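Local structure of 16S rRNA (guanine(1405)-N(7))-methyltransferase (Klebsiella pneumoniae, 6PI9) at residues 230-244 / 248-260. The protein probably methylates the N7 position of guanine 1405 in 16S rRNA, using S-adenosyl-L-methionine, and thereby confers resistance to aminoglycosides. Numbering follows the deposited sequence. Where two conformers were deposited one is given.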
loop_
_atom_site.group_PDB
_atom_site.type_symbol
_atom_site.label_atom_id
_atom_site.label_comp_id
_atom_site.label_asym_id
_atom_site.label_seq_id
_atom_site.Cartn_x
_atom_site.Cartn_y
_atom_site.Cartn_z
ATOM N N ALA A 230 9.423 12.510 10.194
ATOM C CA ALA A 230 10.113 13.039 11.378
ATOM C C ALA A 230 9.721 14.491 11.646
ATOM O O ALA A 230 9.405 14.876 12.787
ATOM C CB ALA A 230 11.636 12.913 11.178
ATOM N N ASP A 231 9.746 15.325 10.606
ATOM C CA ASP A 231 9.374 16.723 10.790
ATOM C C ASP A 231 7.938 16.832 11.260
ATOM O O ASP A 231 7.608 17.665 12.129
ATOM C CB ASP A 231 9.511 17.519 9.493
ATOM C CG ASP A 231 10.943 17.741 9.039
ATOM O OD1 ASP A 231 11.921 17.661 9.819
ATOM O OD2 ASP A 231 11.064 18.012 7.827
ATOM N N TRP A 232 7.050 16.031 10.664
ATOM C CA TRP A 232 5.647 16.113 11.021
ATOM C C TRP A 232 5.451 15.671 12.453
ATOM O O TRP A 232 4.767 16.345 13.252
ATOM C CB TRP A 232 4.822 15.221 10.077
ATOM C CG TRP A 232 3.384 15.094 10.489
ATOM C CD1 TRP A 232 2.353 15.985 10.194
ATOM C CD2 TRP A 232 2.800 14.045 11.264
ATOM N NE1 TRP A 232 1.193 15.536 10.762
ATOM C CE2 TRP A 232 1.423 14.341 11.395
ATOM C CE3 TRP A 232 3.299 12.857 11.826
ATOM C CZ2 TRP A 232 0.568 13.541 12.095
ATOM C CZ3 TRP A 232 2.411 12.016 12.509
ATOM C CH2 TRP A 232 1.066 12.373 12.643
ATOM N N PHE A 233 6.060 14.543 12.797
ATOM C CA PHE A 233 5.932 14.058 14.162
ATOM C C PHE A 233 6.449 15.093 15.161
ATOM O O PHE A 233 5.802 15.369 16.189
ATOM C CB PHE A 233 6.677 12.723 14.306
ATOM C CG PHE A 233 6.485 12.070 15.664
ATOM C CD1 PHE A 233 5.220 11.741 16.096
ATOM C CD2 PHE A 233 7.575 11.784 16.476
ATOM C CE1 PHE A 233 5.029 11.112 17.327
ATOM C CE2 PHE A 233 7.382 11.146 17.734
ATOM C CZ PHE A 233 6.094 10.816 18.123
ATOM N N GLU A 234 7.600 15.695 14.888
ATOM C CA GLU A 234 8.120 16.615 15.897
ATOM C C GLU A 234 7.209 17.822 16.030
ATOM O O GLU A 234 7.117 18.413 17.113
ATOM C CB GLU A 234 9.542 17.037 15.555
ATOM C CG GLU A 234 10.424 15.870 15.134
ATOM C CD GLU A 234 11.130 15.088 16.243
ATOM O OE1 GLU A 234 12.144 14.427 15.896
ATOM O OE2 GLU A 234 10.694 15.114 17.419
ATOM N N ARG A 235 6.460 18.136 14.981
ATOM C CA ARG A 235 5.585 19.289 15.023
ATOM C C ARG A 235 4.279 18.966 15.748
ATOM O O ARG A 235 3.751 19.803 16.485
ATOM C CB ARG A 235 5.310 19.768 13.598
ATOM C CG ARG A 235 4.257 20.824 13.523
ATOM C CD ARG A 235 4.246 21.516 12.180
ATOM N NE ARG A 235 3.894 20.632 11.070
ATOM C CZ ARG A 235 2.644 20.284 10.768
ATOM N NH1 ARG A 235 1.634 20.713 11.528
ATOM N NH2 ARG A 235 2.395 19.497 9.720
ATOM N N ILE A 236 3.754 17.760 15.601
ATOM C CA ILE A 236 2.447 17.487 16.227
ATOM C C ILE A 236 2.602 16.890 17.616
ATOM O O ILE A 236 1.611 16.799 18.359
ATOM C CB ILE A 236 1.559 16.576 15.373
ATOM C CG1 ILE A 236 2.161 15.175 15.235
ATOM C CG2 ILE A 236 1.313 17.211 13.967
ATOM C CD1 ILE A 236 1.524 14.083 16.094
ATOM N N LEU A 237 3.798 16.469 17.999
ATOM C CA LEU A 237 3.915 15.794 19.289
ATOM C C LEU A 237 3.414 16.708 20.419
ATOM O O LEU A 237 3.941 17.808 20.587
ATOM C CB LEU A 237 5.369 15.399 19.562
ATOM C CG LEU A 237 5.590 14.646 20.882
ATOM C CD1 LEU A 237 4.937 13.276 20.769
ATOM C CD2 LEU A 237 7.083 14.511 21.147
ATOM N N PRO A 238 2.450 16.276 21.236
ATOM C CA PRO A 238 2.011 17.110 22.378
ATOM C C PRO A 238 3.151 17.495 23.313
ATOM O O PRO A 238 4.078 16.719 23.547
ATOM C CB PRO A 238 0.997 16.215 23.096
ATOM C CG PRO A 238 0.499 15.265 22.043
ATOM C CD PRO A 238 1.698 15.020 21.142
ATOM N N ASP A 239 3.053 18.700 23.893
ATOM C CA ASP A 239 4.138 19.190 24.745
ATOM C C ASP A 239 4.308 18.368 26.016
ATOM O O ASP A 239 5.363 18.457 26.665
ATOM C CB ASP A 239 3.922 20.657 25.158
ATOM C CG ASP A 239 3.902 21.614 23.978
ATOM O OD1 ASP A 239 4.478 21.294 22.905
ATOM O OD2 ASP A 239 3.332 22.716 24.146
ATOM N N THR A 240 3.280 17.611 26.412
ATOM C CA THR A 240 3.385 16.749 27.578
ATOM C C THR A 240 4.252 15.523 27.323
ATOM O O THR A 240 4.513 14.778 28.267
ATOM C CB THR A 240 1.996 16.299 28.030
ATOM O OG1 THR A 240 1.289 15.750 26.909
ATOM C CG2 THR A 240 1.216 17.458 28.601
ATOM N N LEU A 241 4.695 15.294 26.080
ATOM C CA LEU A 241 5.476 14.126 25.713
ATOM C C LEU A 241 6.862 14.566 25.266
ATOM O O LEU A 241 7.050 15.694 24.801
ATOM C CB LEU A 241 4.792 13.353 24.589
ATOM C CG LEU A 241 3.382 12.862 24.963
ATOM C CD1 LEU A 241 2.773 12.045 23.811
ATOM C CD2 LEU A 241 3.521 12.022 26.182
ATOM N N SER A 242 7.836 13.678 25.435
ATOM C CA SER A 242 9.198 13.972 25.010
ATOM C C SER A 242 9.790 12.751 24.344
ATOM O O SER A 242 9.609 11.633 24.830
ATOM C CB SER A 242 10.098 14.379 26.191
ATOM O OG SER A 242 10.129 15.782 26.356
ATOM N N VAL A 243 10.489 12.977 23.228
ATOM C CA VAL A 243 11.245 11.921 22.570
ATOM C C VAL A 243 12.454 11.570 23.427
ATOM O O VAL A 243 13.296 12.422 23.748
ATOM C CB VAL A 243 11.657 12.340 21.150
ATOM C CG1 VAL A 243 12.603 11.308 20.540
ATOM C CG2 VAL A 243 10.381 12.533 20.295
ATOM N N ARG A 244 12.513 10.314 23.845
ATOM C CA ARG A 244 13.701 9.833 24.552
ATOM C C ARG A 244 14.766 9.347 23.569
ATOM O O ARG A 244 15.958 9.546 23.811
ATOM C CB ARG A 244 13.302 8.729 25.544
ATOM C CG ARG A 244 14.384 7.699 25.814
ATOM C CD ARG A 244 15.372 8.082 26.944
ATOM N NE ARG A 244 14.716 8.016 28.252
ATOM C CZ ARG A 244 14.463 6.880 28.906
ATOM N NH1 ARG A 244 14.825 5.717 28.378
ATOM N NH2 ARG A 244 13.847 6.902 30.089
ATOM N N THR A 248 16.439 3.944 13.225
ATOM C CA THR A 248 15.758 3.247 12.130
ATOM C C THR A 248 16.208 1.788 12.000
ATOM O O THR A 248 17.401 1.522 11.866
ATOM C CB THR A 248 15.991 3.991 10.814
ATOM O OG1 THR A 248 15.417 5.301 10.926
ATOM C CG2 THR A 248 15.334 3.273 9.634
ATOM N N VAL A 249 15.237 0.863 11.984
ATOM C CA VAL A 249 15.433 -0.603 11.948
ATOM C C VAL A 249 14.608 -1.148 10.786
ATOM O O VAL A 249 13.374 -1.119 10.848
ATOM C CB VAL A 249 14.961 -1.282 13.248
ATOM C CG1 VAL A 249 15.409 -2.748 13.283
ATOM C CG2 VAL A 249 15.367 -0.501 14.500
ATOM N N SER A 250 15.261 -1.624 9.732
ATOM C CA SER A 250 14.582 -2.389 8.675
ATOM C C SER A 250 13.420 -1.605 8.030
ATOM O O SER A 250 12.283 -2.085 7.904
ATOM C CB SER A 250 14.115 -3.739 9.233
ATOM O OG SER A 250 13.315 -4.441 8.300
ATOM N N ASP A 251 13.738 -0.384 7.597
ATOM C CA ASP A 251 12.817 0.558 6.945
ATOM C C ASP A 251 11.662 0.946 7.858
ATOM O O ASP A 251 10.551 1.201 7.377
ATOM C CB ASP A 251 12.280 0.028 5.606
ATOM C CG ASP A 251 13.351 0.065 4.465
ATOM O OD1 ASP A 251 13.543 -1.003 3.850
ATOM O OD2 ASP A 251 13.967 1.148 4.172
ATOM N N GLU A 252 11.910 0.966 9.176
ATOM C CA GLU A 252 10.950 1.488 10.146
ATOM C C GLU A 252 11.668 2.543 10.976
ATOM O O GLU A 252 12.660 2.226 11.627
ATOM C CB GLU A 252 10.409 0.340 11.041
ATOM C CG GLU A 252 9.310 0.793 12.004
ATOM C CD GLU A 252 8.589 -0.387 12.633
ATOM O OE1 GLU A 252 9.176 -1.476 12.683
ATOM O OE2 GLU A 252 7.425 -0.244 13.041
ATOM N N LEU A 253 11.173 3.784 10.947
ATOM C CA LEU A 253 11.682 4.839 11.829
ATOM C C LEU A 253 10.983 4.729 13.177
ATOM O O LEU A 253 9.750 4.835 13.235
ATOM C CB LEU A 253 11.399 6.212 11.220
ATOM C CG LEU A 253 11.597 7.468 12.116
ATOM C CD1 LEU A 253 13.053 7.650 12.548
ATOM C CD2 LEU A 253 11.056 8.670 11.316
ATOM N N VAL A 254 11.760 4.556 14.253
ATOM C CA VAL A 254 11.218 4.218 15.577
ATOM C C VAL A 254 11.543 5.357 16.543
ATOM O O VAL A 254 12.679 5.789 16.613
ATOM C CB VAL A 254 11.820 2.905 16.128
ATOM C CG1 VAL A 254 11.172 2.560 17.531
ATOM C CG2 VAL A 254 11.656 1.746 15.133
ATOM N N TYR A 255 10.539 5.815 17.284
ATOM C CA TYR A 255 10.666 6.814 18.344
ATOM C C TYR A 255 10.284 6.190 19.681
ATOM O O TYR A 255 9.219 5.579 19.796
ATOM C CB TYR A 255 9.686 7.973 18.138
ATOM C CG TYR A 255 10.101 8.927 17.045
ATOM C CD1 TYR A 255 10.913 10.011 17.314
ATOM C CD2 TYR A 255 9.656 8.742 15.739
ATOM C CE1 TYR A 255 11.280 10.901 16.279
ATOM C CE2 TYR A 255 10.033 9.617 14.726
ATOM C CZ TYR A 255 10.818 10.664 14.997
ATOM O OH TYR A 255 11.167 11.536 13.968
ATOM N N LEU A 256 11.124 6.384 20.697
ATOM C CA LEU A 256 10.774 6.014 22.066
ATOM C C LEU A 256 10.375 7.300 22.782
ATOM O O LEU A 256 11.176 8.238 22.864
ATOM C CB LEU A 256 11.978 5.350 22.755
ATOM C CG LEU A 256 12.620 4.162 22.015
ATOM C CD1 LEU A 256 13.786 3.533 22.843
ATOM C CD2 LEU A 256 11.567 3.110 21.650
ATOM N N VAL A 257 9.170 7.339 23.308
ATOM C CA VAL A 257 8.535 8.575 23.731
ATOM C C VAL A 257 8.125 8.428 25.184
ATOM O O VAL A 257 7.514 7.423 25.560
ATOM C CB VAL A 257 7.313 8.874 22.855
ATOM C CG1 VAL A 257 6.581 10.110 23.337
ATOM C CG2 VAL A 257 7.757 8.978 21.395
ATOM N N GLU A 258 8.392 9.459 25.971
ATOM C CA GLU A 258 8.173 9.410 27.408
ATOM C C GLU A 258 7.247 10.533 27.833
ATOM O O GLU A 258 7.272 11.634 27.271
ATOM C CB GLU A 258 9.491 9.512 28.142
ATOM C CG GLU A 258 9.590 8.625 29.309
ATOM C CD GLU A 258 10.958 8.712 29.938
ATOM O OE1 GLU A 258 11.666 9.722 29.686
ATOM O OE2 GLU A 258 11.297 7.779 30.690
ATOM N N ARG A 259 6.377 10.239 28.778
ATOM C CA ARG A 259 5.448 11.251 29.242
ATOM C C ARG A 259 6.180 12.139 30.237
ATOM O O ARG A 259 6.720 11.649 31.225
ATOM C CB ARG A 259 4.206 10.607 29.857
ATOM C CG ARG A 259 2.982 11.515 29.799
ATOM C CD ARG A 259 1.663 10.738 29.844
ATOM N NE ARG A 259 1.322 10.059 28.588
ATOM C CZ ARG A 259 0.456 10.530 27.684
ATOM N NH1 ARG A 259 -0.169 11.688 27.875
ATOM N NH2 ARG A 259 0.192 9.840 26.598
ATOM N N THR A 260 6.233 13.431 29.937
ATOM C CA THR A 260 6.828 14.421 30.824
ATOM C C THR A 260 5.712 15.126 31.610
ATOM O O THR A 260 4.565 15.272 31.141
ATOM C CB THR A 260 7.661 15.450 30.044
ATOM O OG1 THR A 260 8.535 14.757 29.157
ATOM C CG2 THR A 260 8.493 16.290 30.996
ATOM O OXT THR A 260 5.932 15.549 32.745
#
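Tyr-255 lays one ring face against Phe-233, an example of how the C-terminal beta hairpin of a Rossmann-like methyltransferase packs under its last helix. Phe-233 CD2 sits 3.5 Å above the plane of the tyrosine ring, over its centre, with the two planes inclined at 49°. Val-243 CG1 meets the edge of the same ring in its plane. The phenol OH ends beside Ala-230 and has no hydrogen-bond partner although buried; Glu-234 OE1 comes no nearer than 3.6 Å to Tyr-255 OH. Phe-233 keeps CG anti to its nitrogen (chi1 -174°), which carries the ring down from the helix so that its CZ also reaches Val-257 CG2; Phe-213 of the neighbouring strand 208-214 adds an edge-to-face contact.

Behind this packing, backbone bonds set the register of strands 241-244 and 252-259. Ser-242 and Glu-258 form a hydrogen-bonded antiparallel pair, with Glu-258 N to Ser-242 O at 2.7 Å, flanked by the non-hydrogen-bonded pairs Leu-241/Arg-259 and Val-243/Val-257. On the sheet face of Ser-242 and Glu-258, Arg-244 NH2 forms a salt bridge with Glu-258 OE2 (2.8 Å), an oxygen shared with Arg-208. On the face of Leu-241 and Val-257, Leu-241 packs on Leu-201 of helix 196-203, and its CB lies 3.9 Å from Val-257 CG1.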